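Local coordinates for protein sialyltransferase 0160 (Photobacterium damselae, PDB 4R84) that transfers sialic acid from CMP-sialic acid to a glycan acceptor, probably a terminal galactoside, using a two-domain GT-B glycosyltransferase fold, at residues N178-Q192 and N210-K224. Numbering follows the deposited sequence. Where two conformers were deposited one is given.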
ATOM      1  N   ASN A 178       5.212   0.818  15.868  1.00 17.02           N
ATOM      2  CA  ASN A 178       3.902   0.174  15.867  1.00 18.63           C
ATOM      3  C   ASN A 178       2.762   1.019  16.373  1.00 18.43           C
ATOM      4  O   ASN A 178       2.944   2.132  16.839  1.00 16.75           O
ATOM      5  CB  ASN A 178       3.985  -1.105  16.685  1.00 19.25           C
ATOM      6  CG  ASN A 178       5.049  -2.044  16.157  1.00 30.31           C
ATOM      7  OD1 ASN A 178       6.069  -2.257  16.808  1.00 27.66           O
ATOM      8  ND2 ASN A 178       4.822  -2.599  14.965  1.00 32.54           N
ATOM      9  N   THR A 179       1.570   0.447  16.263  1.00 17.24           N
ATOM     10  CA  THR A 179       0.338   1.110  16.681  1.00 15.93           C
ATOM     11  C   THR A 179       0.477   1.758  18.051  1.00 18.13           C
ATOM     12  O   THR A 179       0.954   1.123  18.997  1.00 18.22           O
ATOM     13  CB  THR A 179      -0.786   0.103  16.732  1.00 16.82           C
ATOM     14  OG1 THR A 179      -0.910  -0.500  15.448  1.00 17.61           O
ATOM     15  CG2 THR A 179      -2.109   0.788  17.110  1.00 17.00           C
ATOM     16  N   SER A 180       0.084   3.023  18.136  1.00 18.95           N
ATOM     17  CA  SER A 180       0.187   3.773  19.385  1.00 24.87           C
ATOM     18  C   SER A 180      -1.066   3.667  20.243  1.00 23.56           C
ATOM     19  O   SER A 180      -2.174   3.432  19.743  1.00 19.15           O
ATOM     20  CB  SER A 180       0.475   5.246  19.095  1.00 27.34           C
ATOM     21  OG  SER A 180      -0.606   5.857  18.407  1.00 28.84           O
ATOM     22  N   PRO A 181      -0.902   3.868  21.551  1.00 22.38           N
ATOM     23  CA  PRO A 181      -2.087   3.978  22.410  1.00 22.75           C
ATOM     24  C   PRO A 181      -2.979   5.153  22.009  1.00 24.15           C
ATOM     25  O   PRO A 181      -4.204   5.075  22.162  1.00 24.22           O
ATOM     26  CB  PRO A 181      -1.491   4.198  23.803  1.00 28.90           C
ATOM     27  CG  PRO A 181      -0.108   3.627  23.723  1.00 29.01           C
ATOM     28  CD  PRO A 181       0.356   3.891  22.321  1.00 23.54           C
ATOM     29  N   GLU A 182      -2.383   6.221  21.487  1.00 22.75           N
ATOM     30  CA  GLU A 182      -3.159   7.365  21.015  1.00 25.87           C
ATOM     31  C   GLU A 182      -4.092   6.933  19.885  1.00 28.47           C
ATOM     32  O   GLU A 182      -5.278   7.311  19.851  1.00 22.97           O
ATOM     33  CB  GLU A 182      -2.244   8.499  20.538  1.00 29.77           C
ATOM     34  CG  GLU A 182      -1.546   9.268  21.673  1.00 34.26           C
ATOM     35  CD  GLU A 182      -0.267   8.609  22.182  1.00 49.12           C
ATOM     36  OE1 GLU A 182       0.087   7.486  21.743  1.00 32.74           O
ATOM     37  OE2 GLU A 182       0.382   9.220  23.057  1.00 55.72           O
ATOM     38  N   MET A 183      -3.566   6.151  18.946  0.74 22.43           N
ATOM     39  CA  MET A 183      -4.408   5.660  17.861  0.74 18.99           C
ATOM     40  C   MET A 183      -5.488   4.705  18.366  0.74 21.15           C
ATOM     41  O   MET A 183      -6.646   4.817  17.960  0.74 18.78           O
ATOM     42  CB  MET A 183      -3.575   4.972  16.778  0.74 21.26           C
ATOM     43  CG  MET A 183      -4.444   4.356  15.680  0.74 26.05           C
ATOM     44  SD  MET A 183      -3.522   3.643  14.290  0.74 19.10           S
ATOM     45  CE  MET A 183      -3.770   4.918  13.061  0.74 19.62           C
ATOM     46  N   VAL A 184      -5.129   3.780  19.253  1.00 21.95           N
ATOM     47  CA  VAL A 184      -6.119   2.851  19.799  1.00 18.37           C
ATOM     48  C   VAL A 184      -7.280   3.607  20.475  1.00 21.60           C
ATOM     49  O   VAL A 184      -8.450   3.313  20.241  1.00 22.04           O
ATOM     50  CB  VAL A 184      -5.482   1.890  20.824  1.00 21.19           C
ATOM     51  CG1 VAL A 184      -6.549   1.011  21.475  1.00 24.00           C
ATOM     52  CG2 VAL A 184      -4.444   1.020  20.148  1.00 23.29           C
ATOM     53  N   ALA A 185      -6.944   4.609  21.280  1.00 21.69           N
ATOM     54  CA  ALA A 185      -7.976   5.380  21.975  1.00 27.04           C
ATOM     55  C   ALA A 185      -8.838   6.185  20.998  1.00 25.51           C
ATOM     56  O   ALA A 185     -10.051   6.337  21.209  1.00 25.98           O
ATOM     57  CB  ALA A 185      -7.336   6.311  23.022  1.00 28.99           C
ATOM     58  N   ALA A 186      -8.215   6.725  19.952  1.00 21.74           N
ATOM     59  CA  ALA A 186      -8.943   7.505  18.947  1.00 21.30           C
ATOM     60  C   ALA A 186      -9.945   6.613  18.213  1.00 23.09           C
ATOM     61  O   ALA A 186     -11.068   7.028  17.928  1.00 22.16           O
ATOM     62  CB  ALA A 186      -7.982   8.162  17.958  1.00 24.18           C
ATOM     63  N   ILE A 187      -9.550   5.383  17.915  1.00 20.65           N
ATOM     64  CA  ILE A 187     -10.470   4.445  17.252  1.00 19.20           C
ATOM     65  C   ILE A 187     -11.618   4.070  18.193  1.00 20.96           C
ATOM     66  O   ILE A 187     -12.782   4.014  17.794  1.00 20.67           O
ATOM     67  CB  ILE A 187      -9.731   3.185  16.788  1.00 16.60           C
ATOM     68  CG1 ILE A 187      -8.707   3.572  15.716  1.00 20.45           C
ATOM     69  CG2 ILE A 187     -10.730   2.149  16.244  1.00 20.77           C
ATOM     70  CD1 ILE A 187      -7.681   2.492  15.406  1.00 18.93           C
ATOM     71  N   ASP A 188     -11.286   3.829  19.454  1.00 22.23           N
ATOM     72  CA  ASP A 188     -12.294   3.508  20.455  1.00 24.34           C
ATOM     73  C   ASP A 188     -13.325   4.620  20.587  1.00 20.85           C
ATOM     74  O   ASP A 188     -14.518   4.357  20.579  1.00 22.39           O
ATOM     75  CB  ASP A 188     -11.646   3.254  21.814  1.00 23.53           C
ATOM     76  CG  ASP A 188     -12.654   2.811  22.846  1.00 41.45           C
ATOM     77  OD1 ASP A 188     -13.114   1.650  22.759  1.00 46.84           O
ATOM     78  OD2 ASP A 188     -13.001   3.631  23.718  1.00 44.65           O
ATOM     79  N   GLU A 189     -12.858   5.861  20.641  1.00 21.43           N
ATOM     80  CA  GLU A 189     -13.752   7.012  20.738  1.00 23.54           C
ATOM     81  C   GLU A 189     -14.618   7.150  19.486  1.00 19.34           C
ATOM     82  O   GLU A 189     -15.812   7.460  19.559  1.00 23.64           O
ATOM     83  CB  GLU A 189     -12.939   8.290  20.920  1.00 28.04           C
ATOM     84  CG  GLU A 189     -13.774   9.513  21.214  1.00 47.06           C
ATOM     85  CD  GLU A 189     -12.928  10.765  21.336  1.00 64.96           C
ATOM     86  OE1 GLU A 189     -11.950  10.880  20.567  1.00 69.97           O
ATOM     87  OE2 GLU A 189     -13.206  11.598  22.230  1.00 66.12           O
ATOM     88  N   TYR A 190     -14.001   6.924  18.330  1.00 19.60           N
ATOM     89  CA  TYR A 190     -14.714   7.044  17.069  1.00 17.73           C
ATOM     90  C   TYR A 190     -15.823   6.010  17.013  1.00 19.60           C
ATOM     91  O   TYR A 190     -16.944   6.334  16.632  1.00 20.04           O
ATOM     92  CB  TYR A 190     -13.763   6.884  15.874  1.00 17.48           C
ATOM     93  CG  TYR A 190     -14.383   7.315  14.559  1.00 16.80           C
ATOM     94  CD1 TYR A 190     -14.360   8.652  14.172  1.00 19.10           C
ATOM     95  CD2 TYR A 190     -14.980   6.383  13.698  1.00 16.41           C
ATOM     96  CE1 TYR A 190     -14.931   9.073  12.981  1.00 20.75           C
ATOM     97  CE2 TYR A 190     -15.555   6.791  12.493  1.00 16.68           C
ATOM     98  CZ  TYR A 190     -15.523   8.136  12.146  1.00 22.04           C
ATOM     99  OH  TYR A 190     -16.078   8.551  10.970  1.00 20.30           O
ATOM    100  N   ALA A 191     -15.508   4.783  17.419  1.00 17.23           N
ATOM    101  CA  ALA A 191     -16.476   3.690  17.414  1.00 16.60           C
ATOM    102  C   ALA A 191     -17.640   3.971  18.355  1.00 23.69           C
ATOM    103  O   ALA A 191     -18.791   3.703  18.038  1.00 23.98           O
ATOM    104  CB  ALA A 191     -15.798   2.378  17.783  1.00 21.46           C
ATOM    105  N   GLN A 192     -17.312   4.511  19.516  1.00 20.12           N
ATOM    106  CA  GLN A 192     -18.302   4.833  20.535  1.00 19.11           C
ATOM    107  C   GLN A 192     -19.274   5.889  20.004  1.00 19.02           C
ATOM    108  O   GLN A 192     -20.433   5.907  20.385  1.00 22.18           O
ATOM    109  CB  GLN A 192     -17.556   5.285  21.800  1.00 27.38           C
ATOM    110  CG  GLN A 192     -18.341   5.638  23.033  1.00 39.67           C
ATOM    111  CD  GLN A 192     -17.407   6.181  24.123  1.00 54.54           C
ATOM    112  OE1 GLN A 192     -17.826   6.913  25.012  1.00 62.35           O
ATOM    113  NE2 GLN A 192     -16.132   5.816  24.044  1.00 57.00           N
ATOM    114  N   ASN A 210       1.938  -7.108  15.372  1.00 20.57           N
ATOM    115  CA  ASN A 210       2.283  -6.036  16.303  1.00 20.75           C
ATOM    116  C   ASN A 210       1.318  -4.857  16.183  1.00 25.08           C
ATOM    117  O   ASN A 210       1.210  -4.051  17.104  1.00 26.15           O
ATOM    118  CB  ASN A 210       3.715  -5.560  16.074  1.00 26.87           C
ATOM    119  CG  ASN A 210       4.743  -6.521  16.625  1.00 37.62           C
ATOM    120  OD1 ASN A 210       4.453  -7.313  17.527  1.00 39.28           O
ATOM    121  ND2 ASN A 210       5.957  -6.448  16.100  1.00 31.98           N
ATOM    122  N   ASN A 211       0.630  -4.751  15.047  1.00 19.58           N
ATOM    123  CA  ASN A 211      -0.187  -3.561  14.794  1.00 16.45           C
ATOM    124  C   ASN A 211      -1.692  -3.710  14.980  1.00 20.08           C
ATOM    125  O   ASN A 211      -2.343  -2.771  15.439  1.00 20.90           O
ATOM    126  CB  ASN A 211       0.060  -3.042  13.370  1.00 19.37           C
ATOM    127  CG  ASN A 211       1.433  -2.403  13.205  1.00 21.27           C
ATOM    128  OD1 ASN A 211       2.041  -1.925  14.170  1.00 19.46           O
ATOM    129  ND2 ASN A 211       1.929  -2.394  11.967  1.00 21.67           N
ATOM    130  N   LEU A 212      -2.261  -4.858  14.615  1.00 17.84           N
ATOM    131  CA  LEU A 212      -3.728  -4.971  14.631  1.00 17.76           C
ATOM    132  C   LEU A 212      -4.336  -5.473  15.952  1.00 20.84           C
ATOM    133  O   LEU A 212      -5.373  -4.950  16.376  1.00 21.75           O
ATOM    134  CB  LEU A 212      -4.207  -5.869  13.482  1.00 17.09           C
ATOM    135  CG  LEU A 212      -3.812  -5.380  12.077  1.00 20.96           C
ATOM    136  CD1 LEU A 212      -4.560  -6.158  10.992  1.00 18.55           C
ATOM    137  CD2 LEU A 212      -4.077  -3.886  11.910  1.00 22.05           C
ATOM    138  N   PRO A 213      -3.717  -6.473  16.611  1.00 21.14           N
ATOM    139  CA  PRO A 213      -4.361  -6.909  17.861  1.00 24.62           C
ATOM    140  C   PRO A 213      -4.628  -5.810  18.910  1.00 23.47           C
ATOM    141  O   PRO A 213      -5.634  -5.937  19.604  1.00 24.32           O
ATOM    142  CB  PRO A 213      -3.387  -7.958  18.407  1.00 24.64           C
ATOM    143  CG  PRO A 213      -2.746  -8.524  17.188  1.00 25.45           C
ATOM    144  CD  PRO A 213      -2.577  -7.345  16.259  1.00 21.34           C
ATOM    145  N   PRO A 214      -3.757  -4.781  19.046  1.00 22.77           N
ATOM    146  CA  PRO A 214      -4.076  -3.744  20.035  1.00 23.83           C
ATOM    147  C   PRO A 214      -5.348  -2.970  19.751  1.00 24.96           C
ATOM    148  O   PRO A 214      -5.902  -2.367  20.673  1.00 25.11           O
ATOM    149  CB  PRO A 214      -2.873  -2.809  19.960  1.00 23.03           C
ATOM    150  CG  PRO A 214      -1.761  -3.678  19.499  1.00 28.59           C
ATOM    151  CD  PRO A 214      -2.388  -4.611  18.526  1.00 21.87           C
ATOM    152  N   ILE A 215      -5.790  -2.968  18.493  1.00 23.13           N
ATOM    153  CA  ILE A 215      -7.024  -2.301  18.132  1.00 21.27           C
ATOM    154  C   ILE A 215      -8.190  -3.293  18.172  1.00 21.80           C
ATOM    155  O   ILE A 215      -9.286  -2.986  18.679  1.00 24.29           O
ATOM    156  CB  ILE A 215      -6.943  -1.673  16.725  1.00 21.41           C
ATOM    157  CG1 ILE A 215      -5.800  -0.653  16.662  1.00 18.13           C
ATOM    158  CG2 ILE A 215      -8.293  -1.021  16.368  1.00 19.15           C
ATOM    159  CD1 ILE A 215      -5.438  -0.217  15.222  1.00 17.58           C
ATOM    160  N   ILE A 216      -7.960  -4.487  17.625  1.00 20.60           N
ATOM    161  CA  ILE A 216      -9.018  -5.497  17.549  1.00 21.07           C
ATOM    162  C   ILE A 216      -9.476  -5.989  18.927  1.00 24.09           C
ATOM    163  O   ILE A 216     -10.672  -6.135  19.159  1.00 27.35           O
ATOM    164  CB  ILE A 216      -8.573  -6.693  16.710  1.00 21.19           C
ATOM    165  CG1 ILE A 216      -8.452  -6.263  15.245  1.00 20.12           C
ATOM    166  CG2 ILE A 216      -9.566  -7.857  16.861  1.00 23.03           C
ATOM    167  CD1 ILE A 216      -7.931  -7.333  14.329  1.00 23.87           C
ATOM    168  N   GLN A 217      -8.540  -6.217  19.845  1.00 23.80           N
ATOM    169  CA  GLN A 217      -8.894  -6.778  21.158  1.00 23.24           C
ATOM    170  C   GLN A 217      -9.921  -5.959  21.956  1.00 26.67           C
ATOM    171  O   GLN A 217     -10.912  -6.526  22.418  1.00 32.51           O
ATOM    172  CB  GLN A 217      -7.637  -6.990  22.006  1.00 21.56           C
ATOM    173  CG  GLN A 217      -6.866  -8.238  21.633  1.00 28.25           C
ATOM    174  CD  GLN A 217      -5.606  -8.405  22.450  1.00 34.10           C
ATOM    175  OE1 GLN A 217      -4.996  -7.426  22.872  1.00 39.16           O
ATOM    176  NE2 GLN A 217      -5.219  -9.651  22.696  1.00 38.70           N
ATOM    177  N   PRO A 218      -9.702  -4.640  22.145  1.00 26.91           N
ATOM    178  CA  PRO A 218     -10.718  -3.937  22.944  1.00 30.14           C
ATOM    179  C   PRO A 218     -12.068  -3.753  22.242  1.00 33.02           C
ATOM    180  O   PRO A 218     -13.056  -3.443  22.907  1.00 34.92           O
ATOM    181  CB  PRO A 218     -10.064  -2.576  23.226  1.00 26.71           C
ATOM    182  CG  PRO A 218      -9.070  -2.397  22.140  1.00 31.38           C
ATOM    183  CD  PRO A 218      -8.561  -3.766  21.815  1.00 33.79           C
ATOM    184  N   LEU A 219     -12.125  -3.962  20.930  1.00 26.90           N
ATOM    185  CA  LEU A 219     -13.377  -3.805  20.209  1.00 26.18           C
ATOM    186  C   LEU A 219     -14.069  -5.141  19.996  1.00 26.89           C
ATOM    187  O   LEU A 219     -15.173  -5.189  19.458  1.00 26.30           O
ATOM    188  CB  LEU A 219     -13.132  -3.154  18.846  1.00 27.12           C
ATOM    189  CG  LEU A 219     -12.596  -1.723  18.842  1.00 34.33           C
ATOM    190  CD1 LEU A 219     -12.212  -1.325  17.421  1.00 32.67           C
ATOM    191  CD2 LEU A 219     -13.623  -0.761  19.433  1.00 33.75           C
ATOM    192  N   TYR A 220     -13.407  -6.224  20.396  1.00 27.27           N
ATOM    193  CA  TYR A 220     -13.819  -7.555  19.957  1.00 26.72           C
ATOM    194  C   TYR A 220     -15.258  -7.904  20.337  1.00 31.19           C
ATOM    195  O   TYR A 220     -15.999  -8.502  19.545  1.00 32.06           O
ATOM    196  CB  TYR A 220     -12.880  -8.618  20.521  1.00 32.00           C
ATOM    197  CG  TYR A 220     -13.110  -9.973  19.909  1.00 30.45           C
ATOM    198  CD1 TYR A 220     -14.073 -10.834  20.427  1.00 35.49           C
ATOM    199  CD2 TYR A 220     -12.359 -10.402  18.822  1.00 28.60           C
ATOM    200  CE1 TYR A 220     -14.299 -12.070  19.867  1.00 30.31           C
ATOM    201  CE2 TYR A 220     -12.568 -11.645  18.263  1.00 35.45           C
ATOM    202  CZ  TYR A 220     -13.542 -12.474  18.793  1.00 39.89           C
ATOM    203  OH  TYR A 220     -13.764 -13.714  18.250  1.00 38.90           O
ATOM    204  N   ASN A 221     -15.658  -7.518  21.538  1.00 31.19           N
ATOM    205  CA  ASN A 221     -16.968  -7.908  22.021  1.00 31.98           C
ATOM    206  C   ASN A 221     -18.031  -6.861  21.743  1.00 37.93           C
ATOM    207  O   ASN A 221     -19.185  -7.005  22.162  1.00 34.94           O
ATOM    208  CB  ASN A 221     -16.888  -8.202  23.511  1.00 32.72           C
ATOM    209  CG  ASN A 221     -15.985  -9.381  23.811  1.00 38.92           C
ATOM    210  OD1 ASN A 221     -16.020 -10.396  23.108  1.00 33.29           O
ATOM    211  ND2 ASN A 221     -15.158  -9.248  24.839  1.00 43.46           N
ATOM    212  N   ASN A 222     -17.646  -5.829  21.000  1.00 32.30           N
ATOM    213  CA  ASN A 222     -18.590  -4.805  20.556  1.00 27.86           C
ATOM    214  C   ASN A 222     -19.285  -5.198  19.251  1.00 31.94           C
ATOM    215  O   ASN A 222     -18.736  -5.032  18.162  1.00 29.29           O
ATOM    216  CB  ASN A 222     -17.870  -3.460  20.395  1.00 28.19           C
ATOM    217  CG  ASN A 222     -18.842  -2.297  20.274  1.00 31.01           C
ATOM    218  OD1 ASN A 222     -19.988  -2.481  19.870  1.00 32.39           O
ATOM    219  ND2 ASN A 222     -18.384  -1.098  20.608  1.00 36.05           N
ATOM    220  N   GLU A 223     -20.516  -5.678  19.359  1.00 33.02           N
ATOM    221  CA  GLU A 223     -21.224  -6.224  18.210  1.00 36.45           C
ATOM    222  C   GLU A 223     -21.578  -5.191  17.131  1.00 31.53           C
ATOM    223  O   GLU A 223     -21.930  -5.561  16.013  1.00 31.50           O
ATOM    224  CB  GLU A 223     -22.490  -6.942  18.687  1.00 52.73           C
ATOM    225  CG  GLU A 223     -22.233  -7.869  19.871  1.00 70.95           C
ATOM    226  CD  GLU A 223     -23.499  -8.485  20.430  1.00 81.05           C
ATOM    227  OE1 GLU A 223     -24.075  -9.369  19.761  1.00 86.57           O
ATOM    228  OE2 GLU A 223     -23.918  -8.084  21.538  1.00 82.06           O
ATOM    229  N   LYS A 224     -21.473  -3.904  17.446  1.00 25.37           N
ATOM    230  CA  LYS A 224     -21.811  -2.888  16.451  1.00 23.90           C
ATOM    231  C   LYS A 224     -20.595  -2.547  15.582  1.00 22.55           C
ATOM    232  O   LYS A 224     -20.730  -1.819  14.597  1.00 19.14           O
ATOM    233  CB  LYS A 224     -22.332  -1.617  17.113  1.00 25.78           C
ATOM    234  CG  LYS A 224     -21.241  -0.723  17.665  1.00 36.75           C
ATOM    235  CD  LYS A 224     -21.798   0.515  18.345  1.00 46.36           C
ATOM    236  CE  LYS A 224     -20.678   1.360  18.941  1.00 45.30           C
ATOM    237  NZ  LYS A 224     -21.193   2.636  19.508  1.00 53.94           N
TER
HETATM  238  O   HOH W   1     -21.552   4.010  21.778  1.00 38.19           O
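Asn211 OD1 is gripped from opposite faces of its carboxamide plane by the backbone N of Thr179 and by Asn178 ND2, the latter 3.0 Å away. Each donor stands well off that plane, and the Asn178 amide, steeply turned against it, aims its own N-H nearly straight at the oxygen (159°). A third bond follows along the chain: Thr179 OG1 donates to Asn211 O over 2.7 Å, in the carbonyl plane and on a lone pair. With OG1 placed beside the backbone N (chi1 -57°), the Thr179 methyl is left to reach Ile215 CD1. Asn211 ND2 donates to Thr203 OG1, which helps fix the amide's rotation.

Beyond this polar end, helices 181-192 and 213-219 run side by side at 35°, their axes 9.6 Å apart. Ile215 is the central apolar group; its CD1 lies 3.5 Å from Ile187 CD1, the two side chains crossing at about a right angle. Val184 packs against Pro214 and Pro218, its CG1 3.5 Å from Pro214 O and its CG2 on Ile215 CG1. Further along, Leu219 spreads its methyls between Ile187 CG2 and Ala191 CB. Ile215 and Leu219 rest on strand 197-204 (Phe201, Ile199) and Ile187 on Phe151 of strand 149-154, consistent with neighbouring helices on one face of a Rossmann-type sheet.

At the far end extended Lys224 brings NZ to Lys194 O and, more weakly, to Ala191 O at 3.0 Å; a water links NZ to Gln192 O. Its charge probably suits the dipole at the C-terminal end of helix 181-192, and polar bonds close both ends of an apolar seam.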